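Local coordinates for dinitrogenase iron-molybdenum cofactor biosynthesis domain-containing protein (Pyrococcus horikoshii, PDB 2YX6) that is of unknown function but binds ADP and belongs to the dinitrogenase iron-molybdenum cofactor biosynthesis family, at residues A[78-81]-A[86-89]; A[2-7]-A[57-62]; A[64-69]-A[100-105]; A[11-16]-A[26-31]. All blocks are in the same frame, centred on the assembly; numbering follows the deposited sequence.

Contact 1 (A[78-81]-A[86-89]); sequences EYFN and SVVT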
loop_
_atom_site.group_PDB
_atom_site.type_symbol
_atom_site.label_atom_id
_atom_site.label_comp_id
_atom_site.label_asym_id
_atom_site.label_seq_id
_atom_site.Cartn_x
_atom_site.Cartn_y
_atom_site.Cartn_z
ATOM N N GLU A 78 -2.420 -5.410 -9.700
ATOM C CA GLU A 78 -3.402 -4.482 -10.302
ATOM C C GLU A 78 -4.849 -4.741 -9.796
ATOM O O GLU A 78 -5.616 -3.808 -9.481
ATOM C CB GLU A 78 -3.344 -4.594 -11.824
ATOM C CG GLU A 78 -2.109 -3.957 -12.391
ATOM C CD GLU A 78 -1.906 -4.335 -13.845
ATOM O OE1 GLU A 78 -2.545 -5.287 -14.313
ATOM O OE2 GLU A 78 -1.118 -3.672 -14.524
ATOM N N TYR A 79 -5.180 -6.014 -9.668
ATOM C CA TYR A 79 -6.479 -6.420 -9.174
ATOM C C TYR A 79 -6.665 -5.910 -7.706
ATOM O O TYR A 79 -7.706 -5.381 -7.368
ATOM C CB TYR A 79 -6.647 -7.941 -9.316
ATOM C CG TYR A 79 -8.080 -8.390 -9.314
ATOM C CD1 TYR A 79 -8.629 -9.010 -10.425
ATOM C CD2 TYR A 79 -8.902 -8.178 -8.207
ATOM C CE1 TYR A 79 -9.980 -9.425 -10.444
ATOM C CE2 TYR A 79 -10.236 -8.601 -8.187
ATOM C CZ TYR A 79 -10.773 -9.214 -9.320
ATOM O OH TYR A 79 -12.098 -9.635 -9.321
ATOM N N PHE A 80 -5.600 -5.983 -6.901
ATOM C CA PHE A 80 -5.598 -5.500 -5.524
ATOM C C PHE A 80 -5.844 -4.000 -5.513
ATOM O O PHE A 80 -6.701 -3.475 -4.771
ATOM C CB PHE A 80 -4.282 -5.834 -4.808
ATOM C CG PHE A 80 -4.269 -7.169 -4.069
ATOM C CD1 PHE A 80 -3.374 -8.173 -4.429
ATOM C CD2 PHE A 80 -5.140 -7.420 -3.036
ATOM C CE1 PHE A 80 -3.356 -9.377 -3.769
ATOM C CE2 PHE A 80 -5.136 -8.622 -2.343
ATOM C CZ PHE A 80 -4.268 -9.612 -2.701
ATOM N N ASN A 81 -5.108 -3.311 -6.372
ATOM C CA ASN A 81 -5.179 -1.907 -6.496
ATOM C C ASN A 81 -6.574 -1.433 -6.916
ATOM O O ASN A 81 -7.075 -0.423 -6.408
ATOM C CB ASN A 81 -4.100 -1.481 -7.501
ATOM C CG ASN A 81 -2.686 -1.453 -6.878
ATOM O OD1 ASN A 81 -2.477 -1.764 -5.686
ATOM N ND2 ASN A 81 -1.716 -1.115 -7.710
ATOM N N SER A 86 -3.352 -1.930 -1.253
ATOM C CA SER A 86 -1.970 -1.604 -1.595
ATOM C C SER A 86 -1.171 -2.825 -1.373
ATOM O O SER A 86 -1.430 -3.546 -0.439
ATOM C CB SER A 86 -1.428 -0.522 -0.631
ATOM O OG SER A 86 -2.232 0.610 -0.851
ATOM N N VAL A 87 -0.157 -3.041 -2.178
ATOM C CA VAL A 87 0.629 -4.260 -2.058
ATOM C C VAL A 87 2.091 -3.818 -1.878
ATOM O O VAL A 87 2.545 -2.918 -2.602
ATOM C CB VAL A 87 0.475 -5.165 -3.370
ATOM C CG1 VAL A 87 1.424 -6.471 -3.359
ATOM C CG2 VAL A 87 -0.968 -5.560 -3.643
ATOM N N VAL A 88 2.827 -4.458 -0.970
ATOM C CA VAL A 88 4.277 -4.275 -0.854
ATOM C C VAL A 88 4.961 -5.589 -1.275
ATOM O O VAL A 88 4.588 -6.667 -0.766
ATOM C CB VAL A 88 4.721 -3.918 0.617
ATOM C CG1 VAL A 88 6.272 -3.686 0.670
ATOM C CG2 VAL A 88 3.981 -2.690 1.104
ATOM N N THR A 89 5.892 -5.490 -2.241
ATOM C CA THR A 89 6.618 -6.652 -2.782
ATOM C C THR A 89 8.033 -6.652 -2.277
ATOM O O THR A 89 8.495 -5.645 -1.774
ATOM C CB THR A 89 6.660 -6.628 -4.333
ATOM O OG1 THR A 89 7.391 -5.472 -4.783
ATOM C CG2 THR A 89 5.241 -6.596 -4.894
#
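The beta-alpha-beta unit of strand 66-68, helix 74-82 and strand 86-88 is closed here, where F80 and N81 near the end of the helix meet S86 and V87 of the strand that follows. The two backbones come nearest at N81 and S86, whose CA atoms lie 5.9 Å apart. The packing across the two segments rests on one methyl group of V87: CG2 sits 3.5 Å from CB of F80 and reaches along the base of that side chain, 3.6 Å from F80 CD1. It approaches the phenyl ring obliquely, and the two side chains cross at about a right angle. The valine torsion explains which branch is used: CG1 lies anti to the backbone N (chi1 175°), which leaves CG2 beside that nitrogen, on the side of the helix. Behind the contact, F80 is wedged between V67 of the adjacent strand, I59 of helix 54-61 and the ring of F21, while V88 of the second subunit packs on both N81 and S86. N81 and V87 are both ADP-binding residues of this protein, although this chain carries no ADP. The arrangement is that of a beta-alpha-beta crossover, a helix packed on its own returning strand, here beside a nucleotide site.

Contact 2 (A[2-7]-A[57-62]); sequences RVAIPA and NFIKDH
The guanidinium of R2 meets the backbone oxygen of H62 at its edge, with the oxygen 20° out of the guanidinium plane. R2 NH2 donates to H62 O at 2.8 Å, through a moderately bent bond (N-H...O 145°) that arrives tilted from the carbonyl plane. The arginine gets there by a bend at chi3 (-36°) in an otherwise extended chain, which also brings CD within 3.2 Å of H62 O. The H62 imidazole has F58 O in its plane at the edge, held by ND1 at 3.0 Å, and ND1 lies over one face of the F58 ring, offset toward the rim. F58 O is gripped twice, since H62 N reaches it from the opposite face of its plane. Farther in, the buried part of the contact is A4 CB against I59 CG2 at 3.8 Å, with I59 CD1 also close to the alanine methyl. F29 of the neighbouring strand stacks on H62, and D31 forms a salt bridge with R2 NH1. The bond from ND1 is consistent with a proton on that nitrogen. The contact thus joins a buried methyl pair to a charged donor on H62 O, just past the C-terminal end of helix 54-61, where the arginine charge would probably suit the helix dipole.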
loop_
_atom_site.group_PDB
_atom_site.type_symbol
_atom_site.label_atom_id
_atom_site.label_comp_id
_atom_site.label_asym_id
_atom_site.label_seq_id
_atom_site.Cartn_x
_atom_site.Cartn_y
_atom_site.Cartn_z
ATOM N N ARG A 2 -5.420 -2.973 9.019
ATOM C CA ARG A 2 -5.245 -4.404 8.936
ATOM C C ARG A 2 -4.335 -4.792 7.767
ATOM O O ARG A 2 -4.462 -4.339 6.635
ATOM C CB ARG A 2 -6.622 -5.120 9.006
ATOM C CG ARG A 2 -6.578 -6.577 8.647
ATOM C CD ARG A 2 -7.954 -7.208 8.885
ATOM N NE ARG A 2 -8.618 -6.633 10.065
ATOM C CZ ARG A 2 -9.839 -6.963 10.491
ATOM N NH1 ARG A 2 -10.402 -6.375 11.582
ATOM N NH2 ARG A 2 -10.491 -7.882 9.841
ATOM N N VAL A 3 -3.327 -5.574 8.093
ATOM C CA VAL A 3 -2.322 -5.990 7.132
ATOM C C VAL A 3 -2.393 -7.494 6.963
ATOM O O VAL A 3 -2.451 -8.233 7.952
ATOM C CB VAL A 3 -0.943 -5.542 7.596
ATOM C CG1 VAL A 3 0.160 -5.960 6.567
ATOM C CG2 VAL A 3 -0.989 -4.009 7.865
ATOM N N ALA A 4 -2.390 -7.915 5.698
ATOM C CA ALA A 4 -2.455 -9.310 5.251
ATOM C C ALA A 4 -1.065 -9.787 4.754
ATOM O O ALA A 4 -0.424 -9.083 4.019
ATOM C CB ALA A 4 -3.438 -9.396 4.082
ATOM N N ILE A 5 -0.673 -10.998 5.111
ATOM C CA ILE A 5 0.629 -11.534 4.779
ATOM C C ILE A 5 0.499 -13.019 4.421
ATOM O O ILE A 5 0.015 -13.788 5.212
ATOM C CB ILE A 5 1.666 -11.364 5.925
ATOM C CG1 ILE A 5 1.862 -9.890 6.300
ATOM C CG2 ILE A 5 3.021 -12.009 5.509
ATOM C CD1 ILE A 5 1.268 -9.591 7.471
ATOM N N PRO A 6 0.987 -13.419 3.219
ATOM C CA PRO A 6 0.917 -14.847 2.839
ATOM C C PRO A 6 1.944 -15.637 3.651
ATOM O O PRO A 6 3.103 -15.176 3.781
ATOM C CB PRO A 6 1.280 -14.852 1.342
ATOM C CG PRO A 6 2.235 -13.660 1.153
ATOM C CD PRO A 6 1.700 -12.596 2.217
ATOM N N ALA A 7 1.534 -16.766 4.247
ATOM C CA ALA A 7 2.425 -17.532 5.110
ATOM C C ALA A 7 2.803 -18.820 4.437
ATOM O O ALA A 7 1.990 -19.407 3.713
ATOM C CB ALA A 7 1.759 -17.837 6.433
ATOM N N ASN A 57 -10.134 -10.923 -3.490
ATOM C CA ASN A 57 -11.444 -10.743 -2.921
ATOM C C ASN A 57 -11.433 -11.384 -1.565
ATOM O O ASN A 57 -12.020 -10.881 -0.657
ATOM C CB ASN A 57 -12.511 -11.389 -3.823
ATOM C CG ASN A 57 -13.024 -10.434 -4.937
ATOM O OD1 ASN A 57 -12.999 -9.198 -4.809
ATOM N ND2 ASN A 57 -13.569 -11.020 -5.983
ATOM N N PHE A 58 -10.760 -12.502 -1.437
ATOM C CA PHE A 58 -10.555 -13.130 -0.128
ATOM C C PHE A 58 -9.955 -12.136 0.853
ATOM O O PHE A 58 -10.492 -11.907 1.937
ATOM C CB PHE A 58 -9.633 -14.334 -0.319
ATOM C CG PHE A 58 -9.248 -15.010 0.945
ATOM C CD1 PHE A 58 -10.161 -15.744 1.637
ATOM C CD2 PHE A 58 -7.968 -14.842 1.482
ATOM C CE1 PHE A 58 -9.815 -16.366 2.840
ATOM C CE2 PHE A 58 -7.620 -15.439 2.662
ATOM C CZ PHE A 58 -8.560 -16.219 3.353
ATOM N N ILE A 59 -8.864 -11.481 0.434
ATOM C CA ILE A 59 -8.189 -10.472 1.284
ATOM C C ILE A 59 -9.107 -9.279 1.633
ATOM O O ILE A 59 -9.295 -8.968 2.804
ATOM C CB ILE A 59 -6.828 -10.075 0.644
ATOM C CG1 ILE A 59 -5.933 -11.305 0.566
ATOM C CG2 ILE A 59 -6.162 -8.987 1.407
ATOM C CD1 ILE A 59 -5.690 -11.966 1.973
ATOM N N LYS A 60 -9.727 -8.654 0.631
ATOM C CA LYS A 60 -10.686 -7.576 0.826
ATOM C C LYS A 60 -11.820 -7.971 1.775
ATOM O O LYS A 60 -12.148 -7.246 2.693
ATOM C CB LYS A 60 -11.254 -7.123 -0.510
ATOM C CG LYS A 60 -11.970 -5.731 -0.419
ATOM C CD LYS A 60 -12.709 -5.382 -1.707
ATOM C CE LYS A 60 -13.432 -4.021 -1.682
ATOM N NZ LYS A 60 -14.462 -3.878 -2.817
ATOM N N ASP A 61 -12.358 -9.178 1.587
ATOM C CA ASP A 61 -13.430 -9.689 2.448
ATOM C C ASP A 61 -12.997 -9.838 3.910
ATOM O O ASP A 61 -13.827 -9.825 4.793
ATOM C CB ASP A 61 -13.952 -11.020 1.935
ATOM C CG ASP A 61 -14.642 -10.894 0.553
ATOM O OD1 ASP A 61 -15.118 -9.776 0.219
ATOM O OD2 ASP A 61 -14.667 -11.922 -0.197
ATOM N N HIS A 62 -11.696 -9.998 4.137
ATOM C CA HIS A 62 -11.142 -10.004 5.482
ATOM C C HIS A 62 -10.717 -8.656 6.038
ATOM O O HIS A 62 -10.181 -8.583 7.127
ATOM C CB HIS A 62 -10.017 -11.017 5.553
ATOM C CG HIS A 62 -10.518 -12.427 5.691
ATOM N ND1 HIS A 62 -11.023 -13.141 4.625
ATOM C CD2 HIS A 62 -10.637 -13.233 6.779
ATOM C CE1 HIS A 62 -11.393 -14.344 5.039
ATOM N NE2 HIS A 62 -11.171 -14.423 6.342
#

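Contact 3 (A[64-69]-A[100-105]); sequences AKIVLT and KAFIGG
Strand 66-68 and helix 95-103 stand a full side-chain layer apart, their nearest CA atoms, those of L68 and F102, being 9.3 Å from each other, and the gap is bridged by F102 meeting I66 and L68. The phenyl ring is extended from the helix because its CG lies anti to the backbone N (chi1 -175°), which carries the ring out to the sheet. Its far end, CZ, stands 4.0 Å from I66 CD1, and that methyl lies at the ring edge, near its plane. L68 embraces the adjoining side of the ring with both branches: CD2 is 3.8 Å from F102 CE1, in an oblique approach, and L68 CD1 is 4.0 Å from F102 CD1. I66 and L68 alternate with V67 along the strand, so both point to this helix while V67 serves the other face. All three contact residues are buried and the meeting is wholly apolar. V3 and L107 add to the surroundings of F102, and on the second subunit G84 packs on F102 and S86 on I66. Just beyond F102 the helix ends in a Schellman motif: G105, with a positive phi of 65°, is its C-prime residue, G105 N bonds to F102 O at 3.3 Å, and the backbone N of the next residue bonds to A101 O. With helices 54-61 and 74-82 on one face of the mixed sheet and helix 95-103 on the other, and a strand order of 3-2-1-4-5, the packing is that of the three-layer alpha/beta/alpha architecture of the ribonuclease H-like fold.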
loop_
_atom_site.group_PDB
_atom_site.type_symbol
_atom_site.label_atom_id
_atom_site.label_comp_id
_atom_site.label_asym_id
_atom_site.label_seq_id
_atom_site.Cartn_x
_atom_site.Cartn_y
_atom_site.Cartn_z
ATOM N N ALA A 64 -8.505 -6.463 4.955
ATOM C CA ALA A 64 -7.082 -6.051 4.896
ATOM C C ALA A 64 -6.979 -4.937 3.877
ATOM O O ALA A 64 -7.623 -4.999 2.819
ATOM C CB ALA A 64 -6.213 -7.193 4.550
ATOM N N LYS A 65 -6.226 -3.882 4.195
ATOM C CA LYS A 65 -6.099 -2.781 3.247
ATOM C C LYS A 65 -4.673 -2.710 2.732
ATOM O O LYS A 65 -4.388 -2.025 1.765
ATOM C CB LYS A 65 -6.475 -1.447 3.926
ATOM C CG LYS A 65 -7.909 -1.452 4.531
ATOM C CD LYS A 65 -8.578 -0.082 4.356
ATOM C CE LYS A 65 -8.851 0.201 2.893
ATOM N NZ LYS A 65 -9.665 -0.934 2.336
ATOM N N ILE A 66 -3.783 -3.458 3.374
ATOM C CA ILE A 66 -2.406 -3.578 2.888
ATOM C C ILE A 66 -1.993 -5.047 2.842
ATOM O O ILE A 66 -2.327 -5.817 3.695
ATOM C CB ILE A 66 -1.403 -2.793 3.787
ATOM C CG1 ILE A 66 -1.778 -1.318 3.782
ATOM C CG2 ILE A 66 0.061 -3.022 3.296
ATOM C CD1 ILE A 66 -0.712 -0.403 4.356
ATOM N N VAL A 67 -1.264 -5.421 1.809
ATOM C CA VAL A 67 -0.730 -6.779 1.671
ATOM C C VAL A 67 0.791 -6.686 1.578
ATOM O O VAL A 67 1.316 -5.923 0.733
ATOM C CB VAL A 67 -1.295 -7.429 0.394
ATOM C CG1 VAL A 67 -0.623 -8.769 0.127
ATOM C CG2 VAL A 67 -2.815 -7.534 0.478
ATOM N N LEU A 68 1.486 -7.452 2.413
ATOM C CA LEU A 68 2.921 -7.553 2.321
ATOM C C LEU A 68 3.286 -8.863 1.698
ATOM O O LEU A 68 2.987 -9.885 2.271
ATOM C CB LEU A 68 3.587 -7.502 3.712
ATOM C CG LEU A 68 3.159 -6.245 4.532
ATOM C CD1 LEU A 68 3.807 -6.300 5.897
ATOM C CD2 LEU A 68 3.549 -4.908 3.774
ATOM N N THR A 69 3.989 -8.833 0.562
ATOM C CA THR A 69 4.383 -10.090 -0.066
ATOM C C THR A 69 5.836 -10.071 -0.510
ATOM O O THR A 69 6.468 -9.018 -0.547
ATOM C CB THR A 69 3.576 -10.351 -1.357
ATOM O OG1 THR A 69 3.961 -9.362 -2.294
ATOM C CG2 THR A 69 2.083 -10.300 -1.160
ATOM N N LYS A 100 7.189 -5.946 12.961
ATOM C CA LYS A 100 7.986 -5.002 13.750
ATOM C C LYS A 100 8.718 -4.018 12.828
ATOM O O LYS A 100 8.689 -2.828 13.078
ATOM C CB LYS A 100 8.993 -5.756 14.653
ATOM C CG LYS A 100 9.719 -4.827 15.672
ATOM C CD LYS A 100 10.903 -5.540 16.333
ATOM C CE LYS A 100 11.724 -4.635 17.293
ATOM N NZ LYS A 100 10.866 -3.956 18.315
ATOM N N ALA A 101 9.313 -4.509 11.745
ATOM C CA ALA A 101 9.968 -3.646 10.759
ATOM C C ALA A 101 8.960 -2.693 10.149
ATOM O O ALA A 101 9.199 -1.486 10.089
ATOM C CB ALA A 101 10.715 -4.440 9.660
ATOM N N PHE A 102 7.828 -3.233 9.717
ATOM C CA PHE A 102 6.785 -2.447 9.086
ATOM C C PHE A 102 6.316 -1.237 9.968
ATOM O O PHE A 102 6.305 -0.065 9.548
ATOM C CB PHE A 102 5.628 -3.400 8.701
ATOM C CG PHE A 102 4.532 -2.716 7.929
ATOM C CD1 PHE A 102 4.693 -2.447 6.564
ATOM C CD2 PHE A 102 3.366 -2.272 8.590
ATOM C CE1 PHE A 102 3.671 -1.751 5.849
ATOM C CE2 PHE A 102 2.377 -1.594 7.899
ATOM C CZ PHE A 102 2.530 -1.330 6.531
ATOM N N ILE A 103 5.950 -1.526 11.201
ATOM C CA ILE A 103 5.564 -0.495 12.196
ATOM C C ILE A 103 6.624 0.620 12.389
ATOM O O ILE A 103 6.265 1.793 12.531
ATOM C CB ILE A 103 5.313 -1.172 13.545
ATOM C CG1 ILE A 103 4.149 -2.125 13.395
ATOM C CG2 ILE A 103 5.034 -0.125 14.658
ATOM C CD1 ILE A 103 3.961 -3.104 14.608
ATOM N N GLY A 104 7.909 0.250 12.370
ATOM C CA GLY A 104 9.025 1.205 12.490
ATOM C C GLY A 104 9.649 1.823 11.254
ATOM O O GLY A 104 10.765 2.366 11.335
ATOM N N GLY A 105 8.978 1.753 10.093
ATOM C CA GLY A 105 9.519 2.417 8.889
ATOM C C GLY A 105 10.830 1.899 8.333
ATOM O O GLY A 105 11.423 2.558 7.452
#

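Contact 4 (A[11-16]-A[26-31]); sequences RGIKSN and YFVFVD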
loop_
_atom_site.group_PDB
_atom_site.type_symbol
_atom_site.label_atom_id
_atom_site.label_comp_id
_atom_site.label_asym_id
_atom_site.label_seq_id
_atom_site.Cartn_x
_atom_site.Cartn_y
_atom_site.Cartn_z
ATOM N N ARG A 11 2.115 -21.572 10.847
ATOM C CA ARG A 11 2.716 -21.099 12.098
ATOM C C ARG A 11 2.433 -19.650 12.546
ATOM O O ARG A 11 3.091 -19.170 13.468
ATOM C CB ARG A 11 4.229 -21.389 12.087
ATOM C CG ARG A 11 4.595 -22.588 12.920
ATOM C CD ARG A 11 5.950 -23.206 12.570
ATOM N NE ARG A 11 7.055 -22.233 12.448
ATOM C CZ ARG A 11 8.002 -21.973 13.372
ATOM N NH1 ARG A 11 8.939 -21.085 13.079
ATOM N NH2 ARG A 11 8.039 -22.568 14.575
ATOM N N GLY A 12 1.474 -18.953 11.911
ATOM C CA GLY A 12 1.110 -17.570 12.305
ATOM C C GLY A 12 2.280 -16.596 12.183
ATOM O O GLY A 12 3.047 -16.655 11.201
ATOM N N ILE A 13 2.449 -15.731 13.187
ATOM C CA ILE A 13 3.566 -14.803 13.172
ATOM C C ILE A 13 4.972 -15.432 13.331
ATOM O O ILE A 13 5.983 -14.718 13.229
ATOM C CB ILE A 13 3.380 -13.711 14.219
ATOM C CG1 ILE A 13 3.509 -14.327 15.605
ATOM C CG2 ILE A 13 2.121 -12.979 13.919
ATOM C CD1 ILE A 13 3.733 -13.360 16.696
ATOM N N LYS A 14 5.023 -16.753 13.538
ATOM C CA LYS A 14 6.284 -17.479 13.518
ATOM C C LYS A 14 6.603 -18.130 12.154
ATOM O O LYS A 14 7.694 -18.755 11.997
ATOM C CB LYS A 14 6.366 -18.504 14.624
ATOM C CG LYS A 14 6.258 -17.913 16.032
ATOM C CD LYS A 14 6.365 -19.026 17.058
ATOM C CE LYS A 14 6.334 -18.619 18.502
ATOM N NZ LYS A 14 6.574 -19.894 19.322
ATOM N N SER A 15 5.700 -17.966 11.174
ATOM C CA SER A 15 5.953 -18.522 9.847
ATOM C C SER A 15 6.745 -17.527 9.024
ATOM O O SER A 15 6.915 -16.404 9.419
ATOM C CB SER A 15 4.643 -18.868 9.112
ATOM O OG SER A 15 4.948 -19.365 7.797
ATOM N N ASN A 16 7.253 -17.932 7.881
ATOM C CA ASN A 16 7.917 -16.969 6.995
ATOM C C ASN A 16 6.906 -16.489 5.950
ATOM O O ASN A 16 5.936 -17.175 5.667
ATOM C CB ASN A 16 9.096 -17.626 6.267
ATOM C CG ASN A 16 10.241 -18.076 7.213
ATOM O OD1 ASN A 16 10.771 -17.298 8.019
ATOM N ND2 ASN A 16 10.646 -19.342 7.069
ATOM N N TYR A 26 -1.892 -20.341 3.562
ATOM C CA TYR A 26 -2.214 -19.667 4.813
ATOM C C TYR A 26 -1.941 -18.184 4.701
ATOM O O TYR A 26 -1.020 -17.766 4.043
ATOM C CB TYR A 26 -1.334 -20.241 5.913
ATOM C CG TYR A 26 -1.523 -21.770 6.152
ATOM C CD1 TYR A 26 -2.588 -22.254 6.896
ATOM C CD2 TYR A 26 -0.635 -22.683 5.620
ATOM C CE1 TYR A 26 -2.781 -23.629 7.114
ATOM C CE2 TYR A 26 -0.802 -24.083 5.818
ATOM C CZ TYR A 26 -1.883 -24.541 6.571
ATOM O OH TYR A 26 -2.028 -25.904 6.807
ATOM N N PHE A 27 -2.742 -17.382 5.377
ATOM C CA PHE A 27 -2.569 -15.947 5.398
ATOM C C PHE A 27 -2.634 -15.536 6.837
ATOM O O PHE A 27 -3.410 -16.089 7.617
ATOM C CB PHE A 27 -3.653 -15.224 4.610
ATOM C CG PHE A 27 -3.291 -15.005 3.159
ATOM C CD1 PHE A 27 -2.742 -13.784 2.741
ATOM C CD2 PHE A 27 -3.394 -16.038 2.239
ATOM C CE1 PHE A 27 -2.365 -13.598 1.415
ATOM C CE2 PHE A 27 -2.993 -15.854 0.894
ATOM C CZ PHE A 27 -2.519 -14.659 0.498
ATOM N N VAL A 28 -1.861 -14.521 7.167
ATOM C CA VAL A 28 -1.906 -13.879 8.490
ATOM C C VAL A 28 -2.408 -12.439 8.368
ATOM O O VAL A 28 -1.916 -11.675 7.572
ATOM C CB VAL A 28 -0.467 -13.871 9.103
ATOM C CG1 VAL A 28 -0.416 -13.168 10.454
ATOM C CG2 VAL A 28 0.096 -15.260 9.176
ATOM N N PHE A 29 -3.398 -12.077 9.172
ATOM C CA PHE A 29 -4.045 -10.764 9.178
ATOM C C PHE A 29 -3.645 -10.135 10.494
ATOM O O PHE A 29 -3.859 -10.715 11.571
ATOM C CB PHE A 29 -5.584 -10.905 9.069
ATOM C CG PHE A 29 -6.023 -11.451 7.779
ATOM C CD1 PHE A 29 -6.187 -10.604 6.689
ATOM C CD2 PHE A 29 -6.159 -12.813 7.593
ATOM C CE1 PHE A 29 -6.574 -11.107 5.434
ATOM C CE2 PHE A 29 -6.544 -13.331 6.324
ATOM C CZ PHE A 29 -6.779 -12.448 5.266
ATOM N N VAL A 30 -3.040 -8.971 10.411
ATOM C CA VAL A 30 -2.522 -8.349 11.624
ATOM C C VAL A 30 -3.142 -6.984 11.785
ATOM O O VAL A 30 -2.982 -6.104 10.874
ATOM C CB VAL A 30 -0.979 -8.116 11.543
ATOM C CG1 VAL A 30 -0.526 -7.445 12.889
ATOM C CG2 VAL A 30 -0.233 -9.459 11.305
ATOM N N ASP A 31 -3.814 -6.770 12.920
ATOM C CA ASP A 31 -4.360 -5.479 13.232
ATOM C C ASP A 31 -3.388 -4.605 13.973
ATOM O O ASP A 31 -2.964 -4.935 15.093
ATOM C CB ASP A 31 -5.607 -5.599 14.085
ATOM C CG ASP A 31 -6.764 -6.066 13.290
ATOM O OD1 ASP A 31 -6.658 -7.150 12.691
ATOM O OD2 ASP A 31 -7.777 -5.348 13.284
#
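V28 meets G12 and I13 with its two methyl groups, one for each residue. With CG1 anti to the backbone N (chi1 178°), CG2 is placed beside that nitrogen, where it rests 3.8 Å from G12 O; CG1 stands 4.3 Å from I13 CG2, a looser touch. The I13 side chain (chi1 69°) offers only this branch, and its end leads away from the strand, while V40 of strand 36-44 packs on it as well. At G12 the backbone itself does the touching: a positive phi of 61° turns the chain, and the nearest CA atoms of the two segments, G12 and V28, are 6.1 Å apart. The oxygen that V28 brushes is not left without a partner, because S15 N bonds to G12 O at 3.0 Å across the short 3-10 turn. R11 folds back over that turn. One face of its guanidinium lies over K14 CB, and NH1 makes a weak bond to K14 O at 2.9 Å. S15 OG is held by a bond to N16 O at 3.2 Å and by D9 N of the preceding loop. Backbone bonds from I13 to S96 and from S15 to I95 tie this loop to helix 95-103. The chemistry implies a division of labour: polar bonds shape the loop from within and along its neighbours, whereas its seat on strand 26-33 is purely van der Waals, a valine against a glycine carbonyl and an isoleucine methyl.

From the N terminus, strand 2-7 opens the long loop that contact 2 closes on helix 54-61. Within it lies contact 4, a short closure that folds residues 11-16 back onto strand 26-33, the antiparallel neighbour of strand 2-7. The chain then starts a second closure at strand 66-68, which contact 3 completes at helix 95-103; contact 1 lies within this one and joins helix 74-82 to strand 86-88. The two nested pairs follow in series without crossing. Strand pairing unites them: A4 N to I66 O at 2.9 Å joins contacts 2 and 3, V88 N to V67 O (2.7 Å) contacts 1 and 3, and V3 O to V30 N (2.6 Å) contacts 2 and 4.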